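Local coordinates for lipase (Photobacterium sp. M37, PDB 2ORY), which probably hydrolyses the ester bonds of triacylglycerols as a cold-adapted class 3 lipase of the alpha/beta hydrolase fold, at residues A[104-112]-A[276-284]; A[177-188]-A[201-211]. All blocks are in the same frame, centred on the assembly; numbering follows the deposited sequence.

Contact 1 of 2, residues A[104-112]-A[276-284]; sequences DFMVSAMKK and AETKGKKYK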
# COMPACT_ATOMS: atom_id res chain seq x y z
N ASP A 104 -5.50 14.09 6.92
CA ASP A 104 -4.04 14.04 6.98
C ASP A 104 -3.38 15.43 6.92
O ASP A 104 -3.25 16.03 5.85
CB ASP A 104 -3.53 13.17 5.83
CG ASP A 104 -2.06 12.86 5.94
OD1 ASP A 104 -1.58 12.05 5.12
OD2 ASP A 104 -1.39 13.41 6.84
N PHE A 105 -2.94 15.94 8.06
CA PHE A 105 -2.31 17.26 8.12
C PHE A 105 -0.97 17.25 7.41
O PHE A 105 -0.57 18.25 6.81
CB PHE A 105 -2.00 17.66 9.56
CG PHE A 105 -3.11 18.38 10.26
CD1 PHE A 105 -4.24 17.69 10.69
CD2 PHE A 105 -3.00 19.73 10.53
CE1 PHE A 105 -5.23 18.35 11.39
CE2 PHE A 105 -3.99 20.40 11.24
CZ PHE A 105 -5.11 19.71 11.67
N MET A 106 -0.28 16.12 7.51
CA MET A 106 1.06 15.94 6.98
C MET A 106 1.32 15.98 5.48
O MET A 106 2.42 15.66 5.04
CB MET A 106 1.65 14.65 7.54
CG MET A 106 2.86 14.85 8.43
SD MET A 106 2.63 14.28 10.13
CE MET A 106 2.54 12.61 9.91
N VAL A 107 0.33 16.36 4.68
CA VAL A 107 0.58 16.44 3.25
C VAL A 107 0.77 17.89 2.85
O VAL A 107 1.14 18.17 1.71
CB VAL A 107 -0.56 15.80 2.40
CG1 VAL A 107 -0.55 14.28 2.57
CG2 VAL A 107 -1.93 16.39 2.78
N SER A 108 0.54 18.81 3.78
CA SER A 108 0.72 20.23 3.46
C SER A 108 2.19 20.64 3.51
O SER A 108 2.57 21.65 2.93
CB SER A 108 -0.12 21.11 4.40
OG SER A 108 0.05 20.73 5.76
N ALA A 109 3.01 19.84 4.18
CA ALA A 109 4.44 20.10 4.27
C ALA A 109 5.14 18.98 3.51
O ALA A 109 4.66 17.85 3.49
CB ALA A 109 4.90 20.11 5.75
N MET A 110 6.27 19.27 2.87
CA MET A 110 6.98 18.24 2.09
C MET A 110 8.48 18.21 2.34
O MET A 110 9.07 19.20 2.79
CB MET A 110 6.73 18.45 0.59
CG MET A 110 5.26 18.47 0.20
SD MET A 110 4.95 18.68 -1.56
CE MET A 110 5.01 16.93 -2.14
N LYS A 111 9.08 17.06 2.04
CA LYS A 111 10.52 16.85 2.18
C LYS A 111 11.12 16.42 0.84
O LYS A 111 10.52 15.66 0.08
CB LYS A 111 10.82 15.79 3.25
CG LYS A 111 10.92 16.38 4.66
CD LYS A 111 11.28 15.33 5.71
CE LYS A 111 11.73 15.98 7.02
NZ LYS A 111 10.72 16.91 7.61
N LYS A 112 12.32 16.91 0.55
CA LYS A 112 12.92 16.54 -0.71
C LYS A 112 13.35 15.09 -0.59
O LYS A 112 13.79 14.65 0.47
CB LYS A 112 14.12 17.44 -1.05
CG LYS A 112 15.32 17.27 -0.15
CD LYS A 112 16.62 17.24 -0.96
CE LYS A 112 16.89 18.55 -1.68
NZ LYS A 112 18.02 18.40 -2.66
N ALA A 276 -7.51 23.04 -0.88
CA ALA A 276 -6.85 24.24 -0.40
C ALA A 276 -5.44 23.99 0.17
O ALA A 276 -4.49 24.72 -0.15
CB ALA A 276 -7.72 24.90 0.67
N GLU A 277 -5.28 22.97 1.01
CA GLU A 277 -3.97 22.72 1.60
C GLU A 277 -2.91 22.08 0.70
O GLU A 277 -1.73 22.15 1.03
CB GLU A 277 -4.11 21.92 2.90
CG GLU A 277 -5.01 22.59 3.97
CD GLU A 277 -4.46 23.91 4.53
OE1 GLU A 277 -3.25 23.98 4.86
OE2 GLU A 277 -5.25 24.88 4.67
N THR A 278 -3.30 21.48 -0.42
CA THR A 278 -2.33 20.87 -1.32
C THR A 278 -2.21 21.63 -2.65
O THR A 278 -1.54 21.20 -3.58
CB THR A 278 -2.67 19.41 -1.59
OG1 THR A 278 -4.02 19.31 -2.09
CG2 THR A 278 -2.55 18.60 -0.30
N LYS A 279 -2.87 22.77 -2.71
CA LYS A 279 -2.83 23.63 -3.89
C LYS A 279 -1.39 24.11 -4.12
O LYS A 279 -0.76 24.67 -3.22
CB LYS A 279 -3.74 24.84 -3.68
CG LYS A 279 -3.84 25.78 -4.86
CD LYS A 279 -5.00 26.78 -4.68
CE LYS A 279 -5.20 27.64 -5.94
NZ LYS A 279 -6.38 28.55 -5.83
N GLY A 280 -0.89 23.90 -5.33
CA GLY A 280 0.46 24.34 -5.64
C GLY A 280 1.53 23.32 -5.29
O GLY A 280 2.70 23.53 -5.59
N LYS A 281 1.14 22.22 -4.66
CA LYS A 281 2.10 21.18 -4.27
C LYS A 281 2.49 20.28 -5.45
O LYS A 281 3.49 19.57 -5.39
CB LYS A 281 1.51 20.30 -3.16
CG LYS A 281 1.97 20.65 -1.76
CD LYS A 281 1.49 22.00 -1.34
CE LYS A 281 1.81 22.22 0.12
NZ LYS A 281 1.35 23.55 0.57
N LYS A 282 1.67 20.31 -6.49
CA LYS A 282 1.89 19.52 -7.70
C LYS A 282 1.97 18.01 -7.43
O LYS A 282 2.79 17.30 -8.01
CB LYS A 282 3.16 20.00 -8.40
CG LYS A 282 3.10 21.45 -8.83
CD LYS A 282 4.28 21.81 -9.73
CE LYS A 282 5.64 21.62 -9.05
NZ LYS A 282 6.77 21.98 -9.97
N TYR A 283 1.08 17.54 -6.55
CA TYR A 283 1.00 16.13 -6.19
C TYR A 283 0.58 15.37 -7.43
O TYR A 283 -0.34 15.79 -8.14
CB TYR A 283 -0.03 15.93 -5.06
CG TYR A 283 0.56 16.04 -3.66
CD1 TYR A 283 0.27 17.13 -2.85
CD2 TYR A 283 1.42 15.05 -3.17
CE1 TYR A 283 0.83 17.24 -1.57
CE2 TYR A 283 1.99 15.15 -1.90
CZ TYR A 283 1.68 16.24 -1.11
OH TYR A 283 2.23 16.33 0.14
N LYS A 284 1.23 14.25 -7.70
CA LYS A 284 0.90 13.46 -8.89
C LYS A 284 1.14 11.97 -8.72
O LYS A 284 2.09 11.54 -8.07
CB LYS A 284 1.72 13.95 -10.10
CG LYS A 284 1.28 13.28 -11.40
CD LYS A 284 1.93 13.86 -12.63
CE LYS A 284 3.27 13.20 -12.92
NZ LYS A 284 3.78 13.54 -14.29

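Contact 2 of 2, residues A[177-188]-A[201-211]; sequences GALSSTLALWLK and ISTIPFAGPTA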
# COMPACT_ATOMS: atom_id res chain seq x y z
N GLY A 177 0.03 0.96 -0.48
CA GLY A 177 0.29 1.09 -1.90
C GLY A 177 1.28 2.22 -2.13
O GLY A 177 2.21 2.13 -2.92
N ALA A 178 1.07 3.31 -1.40
CA ALA A 178 1.94 4.47 -1.49
C ALA A 178 3.31 4.17 -0.88
O ALA A 178 4.35 4.58 -1.43
CB ALA A 178 1.29 5.63 -0.80
N LEU A 179 3.32 3.46 0.25
CA LEU A 179 4.55 3.12 0.94
C LEU A 179 5.39 2.06 0.22
O LEU A 179 6.61 2.21 0.10
CB LEU A 179 4.25 2.65 2.38
CG LEU A 179 3.73 3.70 3.37
CD1 LEU A 179 3.39 3.03 4.68
CD2 LEU A 179 4.77 4.78 3.59
N SER A 180 4.76 1.00 -0.27
CA SER A 180 5.51 -0.04 -0.95
C SER A 180 6.22 0.51 -2.17
O SER A 180 7.41 0.29 -2.36
CB SER A 180 4.59 -1.21 -1.35
OG SER A 180 3.57 -0.81 -2.26
N SER A 181 5.51 1.26 -3.01
CA SER A 181 6.14 1.79 -4.20
C SER A 181 7.27 2.74 -3.80
O SER A 181 8.36 2.75 -4.40
CB SER A 181 5.11 2.49 -5.08
OG SER A 181 4.45 3.52 -4.37
N THR A 182 7.03 3.52 -2.76
CA THR A 182 8.04 4.45 -2.29
C THR A 182 9.23 3.65 -1.71
O THR A 182 10.37 3.97 -1.99
CB THR A 182 7.44 5.44 -1.23
OG1 THR A 182 6.36 6.17 -1.84
CG2 THR A 182 8.51 6.45 -0.74
N LEU A 183 8.95 2.60 -0.94
CA LEU A 183 10.03 1.82 -0.35
C LEU A 183 10.88 1.18 -1.45
O LEU A 183 12.11 1.16 -1.35
CB LEU A 183 9.51 0.72 0.60
CG LEU A 183 10.62 -0.06 1.33
CD1 LEU A 183 10.27 -0.31 2.78
CD2 LEU A 183 10.85 -1.37 0.64
N ALA A 184 10.21 0.65 -2.48
CA ALA A 184 10.89 0.01 -3.61
C ALA A 184 11.87 0.98 -4.27
O ALA A 184 12.98 0.60 -4.63
CB ALA A 184 9.87 -0.48 -4.63
N LEU A 185 11.47 2.24 -4.43
CA LEU A 185 12.35 3.23 -5.04
C LEU A 185 13.55 3.49 -4.14
O LEU A 185 14.66 3.69 -4.63
CB LEU A 185 11.63 4.57 -5.29
CG LEU A 185 12.47 5.66 -6.00
CD1 LEU A 185 12.93 5.16 -7.37
CD2 LEU A 185 11.65 6.93 -6.19
N TRP A 186 13.35 3.47 -2.82
CA TRP A 186 14.46 3.70 -1.91
C TRP A 186 15.49 2.59 -2.05
O TRP A 186 16.69 2.85 -2.07
CB TRP A 186 13.97 3.79 -0.47
CG TRP A 186 15.04 3.52 0.55
CD1 TRP A 186 16.16 4.24 0.76
CD2 TRP A 186 15.05 2.46 1.50
NE1 TRP A 186 16.88 3.71 1.80
CE2 TRP A 186 16.22 2.61 2.28
CE3 TRP A 186 14.17 1.39 1.80
CZ2 TRP A 186 16.55 1.74 3.32
CZ3 TRP A 186 14.50 0.54 2.83
CH2 TRP A 186 15.68 0.71 3.59
N LEU A 187 15.02 1.34 -2.15
CA LEU A 187 15.90 0.19 -2.31
C LEU A 187 16.66 0.31 -3.63
O LEU A 187 17.85 0.04 -3.69
CB LEU A 187 15.08 -1.11 -2.28
CG LEU A 187 14.46 -1.46 -0.93
CD1 LEU A 187 13.64 -2.76 -0.98
CD2 LEU A 187 15.59 -1.61 0.06
N LYS A 188 15.94 0.73 -4.67
CA LYS A 188 16.52 0.96 -5.99
C LYS A 188 17.64 2.01 -5.90
O LYS A 188 18.77 1.79 -6.36
CB LYS A 188 15.44 1.50 -6.93
CG LYS A 188 14.83 0.50 -7.88
CD LYS A 188 15.72 0.26 -9.08
CE LYS A 188 14.96 -0.43 -10.19
NZ LYS A 188 15.81 -0.59 -11.40
N ILE A 201 14.33 -5.41 -8.59
CA ILE A 201 13.28 -4.82 -7.77
C ILE A 201 12.08 -4.38 -8.58
O ILE A 201 12.20 -3.61 -9.52
CB ILE A 201 13.82 -3.59 -6.99
CG1 ILE A 201 14.99 -4.02 -6.09
CG2 ILE A 201 12.67 -2.94 -6.20
CD1 ILE A 201 15.65 -2.89 -5.34
N SER A 202 10.91 -4.88 -8.20
CA SER A 202 9.66 -4.49 -8.85
C SER A 202 8.63 -4.19 -7.78
O SER A 202 8.81 -4.55 -6.61
CB SER A 202 9.13 -5.63 -9.71
OG SER A 202 9.01 -6.78 -8.90
N THR A 203 7.54 -3.55 -8.16
CA THR A 203 6.50 -3.25 -7.20
C THR A 203 5.12 -3.20 -7.82
O THR A 203 4.94 -2.69 -8.93
CB THR A 203 6.79 -1.90 -6.48
OG1 THR A 203 5.75 -1.62 -5.54
CG2 THR A 203 6.86 -0.76 -7.49
N ILE A 204 4.15 -3.76 -7.10
CA ILE A 204 2.76 -3.77 -7.53
C ILE A 204 1.94 -3.18 -6.39
O ILE A 204 1.46 -3.89 -5.51
CB ILE A 204 2.27 -5.21 -7.86
CG1 ILE A 204 3.07 -5.75 -9.04
CG2 ILE A 204 0.79 -5.18 -8.30
CD1 ILE A 204 2.65 -7.15 -9.49
N PRO A 205 1.79 -1.85 -6.37
CA PRO A 205 1.03 -1.15 -5.34
C PRO A 205 -0.43 -0.96 -5.71
O PRO A 205 -0.73 -0.49 -6.80
CB PRO A 205 1.75 0.19 -5.24
CG PRO A 205 2.10 0.44 -6.68
CD PRO A 205 2.54 -0.90 -7.22
N PHE A 206 -1.33 -1.33 -4.80
CA PHE A 206 -2.77 -1.20 -5.02
C PHE A 206 -3.38 -0.02 -4.27
O PHE A 206 -2.94 0.33 -3.18
CB PHE A 206 -3.52 -2.45 -4.54
CG PHE A 206 -3.12 -3.73 -5.23
CD1 PHE A 206 -1.98 -4.43 -4.83
CD2 PHE A 206 -3.87 -4.23 -6.29
CE1 PHE A 206 -1.58 -5.60 -5.48
CE2 PHE A 206 -3.48 -5.40 -6.96
CZ PHE A 206 -2.33 -6.08 -6.55
N ALA A 207 -4.39 0.59 -4.89
CA ALA A 207 -5.18 1.63 -4.25
C ALA A 207 -4.45 2.70 -3.45
O ALA A 207 -4.95 3.16 -2.42
CB ALA A 207 -6.20 0.95 -3.36
N GLY A 208 -3.28 3.11 -3.91
CA GLY A 208 -2.53 4.08 -3.15
C GLY A 208 -2.69 5.52 -3.55
O GLY A 208 -2.91 5.84 -4.73
N PRO A 209 -2.63 6.43 -2.56
CA PRO A 209 -2.76 7.86 -2.86
C PRO A 209 -1.36 8.30 -3.33
O PRO A 209 -0.42 7.51 -3.29
CB PRO A 209 -3.14 8.46 -1.52
CG PRO A 209 -2.37 7.59 -0.53
CD PRO A 209 -2.57 6.19 -1.11
N THR A 210 -1.23 9.56 -3.75
CA THR A 210 0.04 10.10 -4.22
C THR A 210 1.04 10.29 -3.09
O THR A 210 0.76 11.00 -2.12
CB THR A 210 -0.13 11.49 -4.89
OG1 THR A 210 -0.81 12.37 -3.99
CG2 THR A 210 -0.94 11.40 -6.21
N ALA A 211 2.20 9.67 -3.22
CA ALA A 211 3.23 9.82 -2.20
C ALA A 211 3.95 11.16 -2.31
O ALA A 211 4.30 11.74 -1.29
CB ALA A 211 4.26 8.70 -2.29

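Contact 1 of 2, residues A[104-112]-A[276-284]
Ser108 and Glu277 mark the closest backbone approach of 104-112 to 276-284, their CA atoms 5.6 Å apart, where the turn leading into strand 110-112 passes the end of helix 265-278 and the type II beta turn from Thr278 to Lys281. The direct bond between the segments runs from the Tyr283 hydroxyl to the backbone of Val107: Tyr283 OH donates to Val107 O over 2.7 Å. The angle at the carbonyl is 121° and the donor lies in the carbonyl plane, so the proton is delivered to a lone pair; Val107 O in turn sits at the ring edge, in the ring plane. With Tyr283 CG anti to its own carbonyl carbon, the ring reaches across with its hydroxyl leading.

The Met110 and Tyr283 side chains approach each other from opposite directions. A bend at chi3 (88°) brings the methyl Met110 CE to 3.5 Å from Tyr283 CE2. Met110 SD stands 4.7 Å from the ring centroid, 33° off the normal: an oblique Met-aromatic contact. The sulfur also touches the aliphatic part of Lys281, Met110 SD to Lys281 CG being 3.6 Å. Farther along, Lys281 CE lies 3.0 Å from Ser108 O, but NZ is poorly angled for a bond there and makes a weak 3.4 Å one to Glu277 O within its own segment. Beyond the ring, Val107 CG2 meets the methyl Thr278 CG2 at 3.8 Å, while Thr278 OG1 is bonded to Met274 O, back in the helix. Val107 and Thr278 both pack on Trp242.

The chemistry is thus one directed hydrogen bond set in largely apolar packing: the bond gives the carbonyl of the buried Val107 a donor and ties down the ring's hydroxyl end, and thioether and methyl contacts fill in beside it.

Contact 2 of 2, residues A[177-188]-A[201-211]
Gly177 and Pro205 bring helix 175-189 against strand 199-206, the helix and second strand of a beta-alpha-beta unit whose first strand is 166-173, in the alpha/beta hydrolase fold. The short axes approach to 6.9 Å and run nearly antiparallel, at 160°, as expected when a crossover helix returns along the sheet.

Apolar packing fills the end nearer the start of the strand. Ile201 divides its branches: CD1 lies 3.6 Å from Leu187 CB, and CG2 rests against the Ala184 methyl. That methyl is shared, since Ala184 CB also meets Thr203 CB at 3.9 Å. At the opposite end, past the strand, Ala178 CB packs on Pro209 CD at 3.9 Å.

Close backbone approach dominates that other end. Gly177 O lies 3.1 Å from Pro205 CB, and Gly177 CA makes a CA-H...O contact of 3.6 Å with Phe206 O, with 147° at the hydrogen. Gly177 CA and Gly208 CA are 4.3 Å apart; neither residue has a side chain to separate the backbones, and the turn after the strand lies directly on the helix.

Polar side chains at the interface bond to backbone carbonyls of their own helix or of the neighbouring strand, not across the contact. Thr203 OG1, anti to the backbone N (chi1 180°), lies beside the helix near Ser181 but bonds to Val170 O of the neighbouring strand, and Ser180 OG bonds to Gly176 O. Ala178 O accepts from both Thr182 N and Thr182 OG1, which reach it from opposite faces of its plane; the hydroxyl bond is 2.6 Å long, and Thr182 OG1 also touches the methyl Ala211 CB at 3.3 Å.

How the contacts relate
Contact 1 and contact 2 have centres about 18 Å apart, yet they touch where 201-211 ends: Lys284 C lies 3.3 Å from Thr210 CG2, and Tyr283 CD2 is 3.6 Å from Thr210 OG1. Both are packing contacts; that hydroxyl is bonded to the backbone N of Trp242, the residue against which Val107 and Thr278 of contact 1 pack. Along the sequence, both segments of contact 2 fall between 104-112 and 276-284. Contact 2 is the more central, its centre about 7 Å from the centre of the chain, against about 19 Å for the centre of contact 1. It also borders the probable active site: Gly177 touches the likely nucleophile elbow around Ser174, and Ala207 touches Asp236, the likely acid of a Ser174-His312-Asp236 triad.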